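Local coordinates for glucose-6-phosphate isomerase (Plasmodium falciparum, PDB 3QKI), which probably catalyses the reversible isomerisation of alpha-D-glucose 6-phosphate to beta-D-fructose 6-phosphate, the second step of glycolysis, at residues E38-D43 against H369-K374; K27-L32 against T363-S368. All coordinates share one frame; numbering follows the deposited sequence.

Contact 1 of 2, residues E38-D43 against H369-K374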
ATOM      1  N   GLU A  38      30.427  -9.059 -14.508  1.00 15.10           N
ATOM      2  CA  GLU A  38      30.814 -10.443 -14.209  1.00 15.50           C
ATOM      3  C   GLU A  38      29.821 -11.104 -13.219  1.00 21.77           C
ATOM      4  O   GLU A  38      29.501 -12.283 -13.378  1.00 21.09           O
ATOM      5  CB  GLU A  38      32.228 -10.513 -13.659  1.00 16.14           C
ATOM      6  CG  GLU A  38      32.783 -11.933 -13.660  1.00 20.43           C
ATOM      7  CD  GLU A  38      34.299 -11.947 -13.641  1.00 37.12           C
ATOM      8  OE1 GLU A  38      34.859 -12.330 -12.592  1.00 20.33           O
ATOM      9  OE2 GLU A  38      34.928 -11.530 -14.647  1.00 25.87           O
ATOM     10  N   GLU A  39      29.310 -10.332 -12.219  1.00 18.70           N
ATOM     11  CA  GLU A  39      28.330 -10.827 -11.249  1.00 17.06           C
ATOM     12  C   GLU A  39      27.055 -11.329 -11.930  1.00 19.24           C
ATOM     13  O   GLU A  39      26.455 -12.311 -11.471  1.00 17.77           O
ATOM     14  CB  GLU A  39      28.009  -9.754 -10.181  1.00 17.79           C
ATOM     15  CG  GLU A  39      29.166  -9.487  -9.216  1.00 19.05           C
ATOM     16  CD  GLU A  39      29.610 -10.615  -8.300  1.00 25.07           C
ATOM     17  OE1 GLU A  39      30.582 -10.405  -7.538  1.00 21.21           O
ATOM     18  OE2 GLU A  39      28.981 -11.699  -8.322  1.00 21.04           O
ATOM     19  N   LYS A  40      26.691 -10.713 -13.062  1.00 16.14           N
ATOM     20  CA  LYS A  40      25.511 -11.080 -13.855  1.00 16.21           C
ATOM     21  C   LYS A  40      25.609 -12.497 -14.446  1.00 24.15           C
ATOM     22  O   LYS A  40      24.575 -13.093 -14.759  1.00 25.97           O
ATOM     23  CB  LYS A  40      25.253 -10.041 -14.955  1.00 17.60           C
ATOM     24  CG  LYS A  40      24.729  -8.744 -14.378  1.00 26.70           C
ATOM     25  CD  LYS A  40      24.349  -7.704 -15.405  1.00 28.46           C
ATOM     26  CE  LYS A  40      24.328  -6.338 -14.753  1.00 29.49           C
ATOM     27  NZ  LYS A  40      23.677  -5.321 -15.621  1.00 34.17           N
ATOM     28  N   THR A  41      26.833 -13.042 -14.565  1.00 21.19           N
ATOM     29  CA  THR A  41      27.096 -14.385 -15.115  1.00 21.36           C
ATOM     30  C   THR A  41      27.172 -15.435 -14.003  1.00 24.60           C
ATOM     31  O   THR A  41      27.415 -16.590 -14.292  1.00 23.58           O
ATOM     32  CB  THR A  41      28.390 -14.397 -15.965  1.00 23.55           C
ATOM     33  OG1 THR A  41      29.533 -14.333 -15.108  1.00 24.76           O
ATOM     34  CG2 THR A  41      28.432 -13.287 -17.002  1.00 22.18           C
ATOM     35  N   LYS A  42      26.986 -15.030 -12.739  1.00 22.21           N
ATOM     36  CA  LYS A  42      27.078 -15.910 -11.576  1.00 20.68           C
ATOM     37  C   LYS A  42      25.730 -16.177 -10.938  1.00 25.64           C
ATOM     38  O   LYS A  42      24.867 -15.290 -10.895  1.00 26.43           O
ATOM     39  CB  LYS A  42      28.093 -15.360 -10.569  1.00 23.30           C
ATOM     40  CG  LYS A  42      29.521 -15.288 -11.149  1.00 35.34           C
ATOM     41  CD  LYS A  42      30.613 -14.951 -10.133  1.00 51.35           C
ATOM     42  CE  LYS A  42      30.935 -16.061  -9.143  1.00 68.98           C
ATOM     43  NZ  LYS A  42      31.367 -17.327  -9.799  1.00 82.48           N
ATOM     44  N   ASP A  43      25.533 -17.420 -10.459  1.00 20.61           N
ATOM     45  CA  ASP A  43      24.265 -17.819  -9.861  1.00 19.16           C
ATOM     46  C   ASP A  43      24.279 -17.771  -8.356  1.00 22.15           C
ATOM     47  O   ASP A  43      25.229 -18.277  -7.734  1.00 20.64           O
ATOM     48  CB  ASP A  43      23.832 -19.220 -10.343  1.00 20.31           C
ATOM     49  CG  ASP A  43      23.511 -19.311 -11.822  1.00 33.46           C
ATOM     50  OD1 ASP A  43      23.031 -18.295 -12.399  1.00 34.09           O
ATOM     51  OD2 ASP A  43      23.713 -20.403 -12.408  1.00 43.48           O
ATOM     52  N   HIS A 369      21.877   0.953  -9.342  1.00 17.20           N
ATOM     53  CA  HIS A 369      22.833   1.453 -10.322  1.00 17.10           C
ATOM     54  C   HIS A 369      23.391   0.451 -11.311  1.00 19.41           C
ATOM     55  O   HIS A 369      23.483   0.764 -12.492  1.00 18.90           O
ATOM     56  CB  HIS A 369      23.955   2.274  -9.659  1.00 17.62           C
ATOM     57  CG  HIS A 369      23.534   3.680  -9.370  1.00 20.90           C
ATOM     58  ND1 HIS A 369      24.179   4.756  -9.955  1.00 22.23           N
ATOM     59  CD2 HIS A 369      22.507   4.142  -8.614  1.00 22.35           C
ATOM     60  CE1 HIS A 369      23.531   5.831  -9.541  1.00 21.73           C
ATOM     61  NE2 HIS A 369      22.517   5.512  -8.737  1.00 22.24           N
ATOM     62  N   PHE A 370      23.778  -0.729 -10.837  1.00 15.10           N
ATOM     63  CA  PHE A 370      24.446  -1.741 -11.654  1.00 14.07           C
ATOM     64  C   PHE A 370      23.551  -2.818 -12.276  1.00 19.14           C
ATOM     65  O   PHE A 370      23.928  -3.420 -13.281  1.00 18.54           O
ATOM     66  CB  PHE A 370      25.664  -2.296 -10.903  1.00 14.43           C
ATOM     67  CG  PHE A 370      26.527  -1.161 -10.413  1.00 15.47           C
ATOM     68  CD1 PHE A 370      27.193  -0.336 -11.314  1.00 18.33           C
ATOM     69  CD2 PHE A 370      26.572  -0.832  -9.064  1.00 17.81           C
ATOM     70  CE1 PHE A 370      27.911   0.771 -10.869  1.00 19.40           C
ATOM     71  CE2 PHE A 370      27.302   0.268  -8.621  1.00 20.52           C
ATOM     72  CZ  PHE A 370      27.949   1.073  -9.528  1.00 18.68           C
ATOM     73  N   PHE A 371      22.351  -2.994 -11.748  1.00 16.50           N
ATOM     74  CA  PHE A 371      21.405  -3.978 -12.290  1.00 15.62           C
ATOM     75  C   PHE A 371      20.167  -3.302 -12.839  1.00 20.55           C
ATOM     76  O   PHE A 371      19.323  -3.965 -13.448  1.00 22.52           O
ATOM     77  CB  PHE A 371      21.037  -5.001 -11.210  1.00 16.82           C
ATOM     78  CG  PHE A 371      22.092  -6.048 -11.001  1.00 19.34           C
ATOM     79  CD1 PHE A 371      23.220  -5.783 -10.228  1.00 22.67           C
ATOM     80  CD2 PHE A 371      21.960  -7.311 -11.567  1.00 23.89           C
ATOM     81  CE1 PHE A 371      24.209  -6.750 -10.048  1.00 24.24           C
ATOM     82  CE2 PHE A 371      22.941  -8.288 -11.366  1.00 27.23           C
ATOM     83  CZ  PHE A 371      24.068  -7.995 -10.625  1.00 25.02           C
ATOM     84  N   ASP A 372      20.045  -1.984 -12.602  1.00 17.24           N
ATOM     85  CA  ASP A 372      18.919  -1.164 -13.031  1.00 16.59           C
ATOM     86  C   ASP A 372      17.589  -1.630 -12.424  1.00 21.04           C
ATOM     87  O   ASP A 372      16.530  -1.572 -13.077  1.00 22.02           O
ATOM     88  CB  ASP A 372      18.897  -1.007 -14.567  1.00 18.85           C
ATOM     89  CG  ASP A 372      18.434   0.353 -15.038  1.00 31.74           C
ATOM     90  OD1 ASP A 372      17.599   0.401 -15.950  1.00 35.38           O
ATOM     91  OD2 ASP A 372      18.939   1.376 -14.509  1.00 34.54           O
ATOM     92  N   TYR A 373      17.653  -2.133 -11.176  1.00 17.21           N
ATOM     93  CA  TYR A 373      16.484  -2.563 -10.393  1.00 17.15           C
ATOM     94  C   TYR A 373      15.944  -1.338  -9.653  1.00 20.02           C
ATOM     95  O   TYR A 373      16.447  -0.950  -8.592  1.00 20.62           O
ATOM     96  CB  TYR A 373      16.852  -3.697  -9.425  1.00 18.87           C
ATOM     97  CG  TYR A 373      17.281  -4.989 -10.098  1.00 21.13           C
ATOM     98  CD1 TYR A 373      16.880  -5.292 -11.400  1.00 22.33           C
ATOM     99  CD2 TYR A 373      18.069  -5.918  -9.427  1.00 21.88           C
ATOM    100  CE1 TYR A 373      17.267  -6.478 -12.019  1.00 19.83           C
ATOM    101  CE2 TYR A 373      18.449  -7.115 -10.032  1.00 22.57           C
ATOM    102  CZ  TYR A 373      18.057  -7.382 -11.334  1.00 26.05           C
ATOM    103  OH  TYR A 373      18.445  -8.544 -11.957  1.00 24.31           O
ATOM    104  N   LYS A 374      14.970  -0.679 -10.274  1.00 15.48           N
ATOM    105  CA  LYS A 374      14.387   0.580  -9.789  1.00 14.48           C
ATOM    106  C   LYS A 374      13.213   0.438  -8.806  1.00 15.81           C
ATOM    107  O   LYS A 374      12.480   1.402  -8.561  1.00 14.36           O
ATOM    108  CB  LYS A 374      14.041   1.488 -10.961  1.00 16.12           C
ATOM    109  CG  LYS A 374      15.211   1.766 -11.914  1.00 24.28           C
ATOM    110  CD  LYS A 374      14.809   2.895 -12.845  1.00 35.56           C
ATOM    111  CE  LYS A 374      15.293   2.674 -14.243  1.00 53.69           C
ATOM    112  NZ  LYS A 374      15.241   3.926 -15.039  1.00 65.02           N
TER
HETATM  113  O   HOH W   1      20.542  -6.182 -15.240  1.00 37.00           O
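The aliphatic chain of K40 runs over one face of the F371 ring, the lysine heading for the base of F371 while the ring points back toward the K40 backbone. CG of K40 comes within 3.5 Å of F371 CE2, at the rim, and K40 CE makes a CH-pi contact over the same ring, 4.2 Å from its centroid and 15° off the normal. Beyond CG the lysine chain is extended, and this straight run carries its ammonium group past the ring to the backbone: K40 NZ gives a hydrogen bond of 3.0 Å to F370 O, arriving in the carbonyl plane with a C=O...N angle of 156°. The ammonium is too far from the ring centroid for more than a weak cation-pi attraction. The pairing joins two helix ends of the phosphoglucose isomerase fold: a type I turn from E39 to K42 leads out of helix 27-39, while on the other side D372 leaves helical geometry with positive phi, ahead of strand 375-380. A water bridges this junction, accepting from K40 NZ and donating to F371 O at 3.1 Å. E39 adds its CB at the edge of the F371 ring, 4.3 Å from CZ, but its carboxylate leads away to Y47, T77 and the backbone N of S74.

Contact 2 of 2, residues K27-L32 against T363-S368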
ATOM      1  N   LYS A  27      36.627   6.277  -9.451  1.00 23.30           N
ATOM      2  CA  LYS A  27      37.390   5.070  -9.788  1.00 21.84           C
ATOM      3  C   LYS A  27      36.648   3.816  -9.366  1.00 23.79           C
ATOM      4  O   LYS A  27      36.469   2.922 -10.195  1.00 22.40           O
ATOM      5  CB  LYS A  27      38.807   5.115  -9.180  1.00 22.73           C
ATOM      6  CG  LYS A  27      39.675   3.917  -9.556  1.00 38.82           C
ATOM      7  CD  LYS A  27      40.849   3.734  -8.613  1.00 46.10           C
ATOM      8  CE  LYS A  27      41.859   2.756  -9.154  1.00 55.71           C
ATOM      9  NZ  LYS A  27      41.950   1.537  -8.302  1.00 67.88           N
ATOM     10  N   SER A  28      36.210   3.757  -8.089  1.00 20.22           N
ATOM     11  CA  SER A  28      35.471   2.626  -7.527  1.00 19.55           C
ATOM     12  C   SER A  28      34.102   2.396  -8.191  1.00 23.26           C
ATOM     13  O   SER A  28      33.675   1.242  -8.256  1.00 21.40           O
ATOM     14  CB  SER A  28      35.349   2.752  -6.016  1.00 23.55           C
ATOM     15  OG  SER A  28      34.723   3.985  -5.719  1.00 33.93           O
ATOM     16  N   TYR A  29      33.440   3.460  -8.730  1.00 18.11           N
ATOM     17  CA  TYR A  29      32.172   3.309  -9.440  1.00 17.62           C
ATOM     18  C   TYR A  29      32.436   2.618 -10.798  1.00 21.79           C
ATOM     19  O   TYR A  29      31.711   1.691 -11.196  1.00 19.72           O
ATOM     20  CB  TYR A  29      31.489   4.684  -9.658  1.00 17.46           C
ATOM     21  CG  TYR A  29      30.088   4.597 -10.237  1.00 16.54           C
ATOM     22  CD1 TYR A  29      29.884   4.416 -11.604  1.00 16.11           C
ATOM     23  CD2 TYR A  29      28.963   4.769  -9.428  1.00 17.44           C
ATOM     24  CE1 TYR A  29      28.604   4.347 -12.143  1.00 13.78           C
ATOM     25  CE2 TYR A  29      27.673   4.671  -9.954  1.00 18.35           C
ATOM     26  CZ  TYR A  29      27.499   4.450 -11.316  1.00 20.61           C
ATOM     27  OH  TYR A  29      26.251   4.388 -11.895  1.00 18.85           O
ATOM     28  N   LYS A  30      33.457   3.101 -11.523  1.00 20.70           N
ATOM     29  CA  LYS A  30      33.851   2.548 -12.816  1.00 21.56           C
ATOM     30  C   LYS A  30      34.247   1.054 -12.647  1.00 23.60           C
ATOM     31  O   LYS A  30      33.878   0.238 -13.488  1.00 23.99           O
ATOM     32  CB  LYS A  30      34.982   3.380 -13.439  1.00 25.09           C
ATOM     33  CG  LYS A  30      34.498   4.684 -14.066  1.00 32.52           C
ATOM     34  CD  LYS A  30      35.650   5.617 -14.340  1.00 40.74           C
ATOM     35  CE  LYS A  30      35.205   6.857 -15.081  1.00 57.09           C
ATOM     36  NZ  LYS A  30      36.285   7.887 -15.151  1.00 70.11           N
ATOM     37  N   GLU A  31      34.871   0.699 -11.506  1.00 17.69           N
ATOM     38  CA  GLU A  31      35.251  -0.676 -11.196  1.00 17.42           C
ATOM     39  C   GLU A  31      34.005  -1.533 -10.914  1.00 23.37           C
ATOM     40  O   GLU A  31      33.932  -2.660 -11.392  1.00 23.37           O
ATOM     41  CB  GLU A  31      36.255  -0.738 -10.030  1.00 17.79           C
ATOM     42  CG  GLU A  31      37.607  -0.149 -10.401  1.00 28.19           C
ATOM     43  CD  GLU A  31      38.638  -0.035  -9.295  1.00 48.20           C
ATOM     44  OE1 GLU A  31      38.249   0.071  -8.109  1.00 37.21           O
ATOM     45  OE2 GLU A  31      39.846  -0.036  -9.624  1.00 48.52           O
ATOM     46  N   LEU A  32      33.007  -0.978 -10.186  1.00 20.28           N
ATOM     47  CA  LEU A  32      31.739  -1.657  -9.900  1.00 18.93           C
ATOM     48  C   LEU A  32      30.959  -1.942 -11.198  1.00 20.45           C
ATOM     49  O   LEU A  32      30.350  -2.996 -11.291  1.00 20.81           O
ATOM     50  CB  LEU A  32      30.898  -0.864  -8.884  1.00 18.53           C
ATOM     51  CG  LEU A  32      31.339  -1.004  -7.437  1.00 21.53           C
ATOM     52  CD1 LEU A  32      30.850   0.152  -6.594  1.00 21.47           C
ATOM     53  CD2 LEU A  32      30.928  -2.330  -6.858  1.00 24.53           C
ATOM     54  N   THR A 363      23.888  -2.020  -0.780  1.00 15.55           N
ATOM     55  CA  THR A 363      23.174  -3.079  -1.496  1.00 14.65           C
ATOM     56  C   THR A 363      22.106  -2.454  -2.394  1.00 17.07           C
ATOM     57  O   THR A 363      22.015  -2.802  -3.568  1.00 17.16           O
ATOM     58  CB  THR A 363      22.586  -4.065  -0.486  1.00 14.55           C
ATOM     59  OG1 THR A 363      23.658  -4.672   0.246  1.00 15.86           O
ATOM     60  CG2 THR A 363      21.743  -5.127  -1.127  1.00  8.81           C
ATOM     61  N   SER A 364      21.305  -1.534  -1.836  1.00 13.75           N
ATOM     62  CA  SER A 364      20.242  -0.827  -2.549  1.00 12.67           C
ATOM     63  C   SER A 364      20.823  -0.040  -3.744  1.00 15.70           C
ATOM     64  O   SER A 364      20.280  -0.108  -4.848  1.00 13.19           O
ATOM     65  CB  SER A 364      19.532   0.107  -1.583  1.00 16.82           C
ATOM     66  OG  SER A 364      18.480   0.841  -2.193  1.00 22.00           O
ATOM     67  N   PHE A 365      21.917   0.699  -3.511  1.00 13.37           N
ATOM     68  CA  PHE A 365      22.644   1.494  -4.500  1.00 13.33           C
ATOM     69  C   PHE A 365      23.160   0.592  -5.624  1.00 18.89           C
ATOM     70  O   PHE A 365      23.005   0.920  -6.795  1.00 18.76           O
ATOM     71  CB  PHE A 365      23.810   2.236  -3.800  1.00 15.50           C
ATOM     72  CG  PHE A 365      24.756   2.963  -4.726  1.00 17.61           C
ATOM     73  CD1 PHE A 365      24.398   4.177  -5.302  1.00 20.21           C
ATOM     74  CD2 PHE A 365      26.012   2.433  -5.019  1.00 19.89           C
ATOM     75  CE1 PHE A 365      25.282   4.852  -6.156  1.00 21.64           C
ATOM     76  CE2 PHE A 365      26.880   3.089  -5.894  1.00 22.11           C
ATOM     77  CZ  PHE A 365      26.511   4.295  -6.459  1.00 20.17           C
ATOM     78  N   TYR A 366      23.777  -0.557  -5.252  1.00 16.35           N
ATOM     79  CA  TYR A 366      24.317  -1.549  -6.174  1.00 15.37           C
ATOM     80  C   TYR A 366      23.211  -2.113  -7.102  1.00 16.18           C
ATOM     81  O   TYR A 366      23.357  -2.068  -8.323  1.00 13.89           O
ATOM     82  CB  TYR A 366      24.961  -2.667  -5.343  1.00 16.40           C
ATOM     83  CG  TYR A 366      25.542  -3.813  -6.137  1.00 17.79           C
ATOM     84  CD1 TYR A 366      26.770  -3.686  -6.788  1.00 18.37           C
ATOM     85  CD2 TYR A 366      24.922  -5.060  -6.152  1.00 18.78           C
ATOM     86  CE1 TYR A 366      27.330  -4.749  -7.489  1.00 16.25           C
ATOM     87  CE2 TYR A 366      25.474  -6.135  -6.853  1.00 19.59           C
ATOM     88  CZ  TYR A 366      26.685  -5.976  -7.510  1.00 23.66           C
ATOM     89  OH  TYR A 366      27.234  -7.033  -8.190  1.00 18.44           O
ATOM     90  N   ASN A 367      22.095  -2.587  -6.516  1.00 14.26           N
ATOM     91  CA  ASN A 367      20.954  -3.118  -7.285  1.00 14.36           C
ATOM     92  C   ASN A 367      20.371  -2.105  -8.230  1.00 17.39           C
ATOM     93  O   ASN A 367      20.077  -2.439  -9.385  1.00 19.52           O
ATOM     94  CB  ASN A 367      19.871  -3.650  -6.353  1.00 13.85           C
ATOM     95  CG  ASN A 367      20.255  -4.950  -5.712  1.00 23.62           C
ATOM     96  OD1 ASN A 367      21.097  -5.674  -6.223  1.00 18.75           O
ATOM     97  ND2 ASN A 367      19.661  -5.262  -4.565  1.00 13.51           N
ATOM     98  N   SER A 368      20.218  -0.870  -7.768  1.00 12.02           N
ATOM     99  CA  SER A 368      19.642   0.185  -8.608  1.00 12.38           C
ATOM    100  C   SER A 368      20.613   0.640  -9.710  1.00 19.94           C
ATOM    101  O   SER A 368      20.218   0.735 -10.873  1.00 19.16           O
ATOM    102  CB  SER A 368      19.214   1.373  -7.748  1.00 14.48           C
ATOM    103  OG  SER A 368      18.830   2.489  -8.549  1.00 14.66           O
TER
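Y29 and F365 meet where helix 27-39, near the N-terminus, packs against helix 356-371, the helix that leads into strand 375-380 of the mixed sheet in this phosphoglucose isomerase fold. What passes directly between the two six-residue segments is apolar packing among four buried side chains. The aromatic pair makes the closest approach: CZ of F365 lies at the edge of the tyrosine ring, near its plane, 3.7 Å from Y29 CE2 and 3.9 Å from Y29 CD2. Both side chains leave their helices with CG anti to the backbone N (chi1 -173° for Y29 and 173° for F365), reaching across the gap between the backbones, and they are set at a slant to each other. A second, looser apolar contact lies beside the first, where the methyl CD2 of L32 approaches Y366 CD1 at 4.4 Å. L32 directs its CB toward the facing helix, and its CA is 8.3 Å from that of Y366. Helix 75-87 packs beside this pair, with L81 against L32 and T77 against Y366. The Y366 side chain also touches S36 and E39, farther along helix 27-39, so its packing against that helix continues past L32.

Polar partners of the packed side chains lie outside the two segments. Y366 is buried, and its hydroxyl is paired: Y366 OH hydrogen-bonds to the backbone oxygen of R72.

Contacts 1 and 2 are successive parts of one interface between helices 27-39 and 356-371, with centres about 10 Å apart. The aromatic packing of contact 2 continues into contact 1: F371 CE1 lies 3.5 Å from Y366 CE2, and the ring of F370 meets Y29 with the planes at about 55°. Polar links also join them. Y29 OH and H369 ND1 are 2.9 Å apart, a probable hydrogen bond, and Y373 N returns to N367 O of helix 356-371 at 3.0 Å. Both contacts join the N-terminal helix to helix 356-371, away from the site where this protein binds fructose 6-phosphate (S249, K250, E398, H429 and K558 among others), which holds no ligand in this chain.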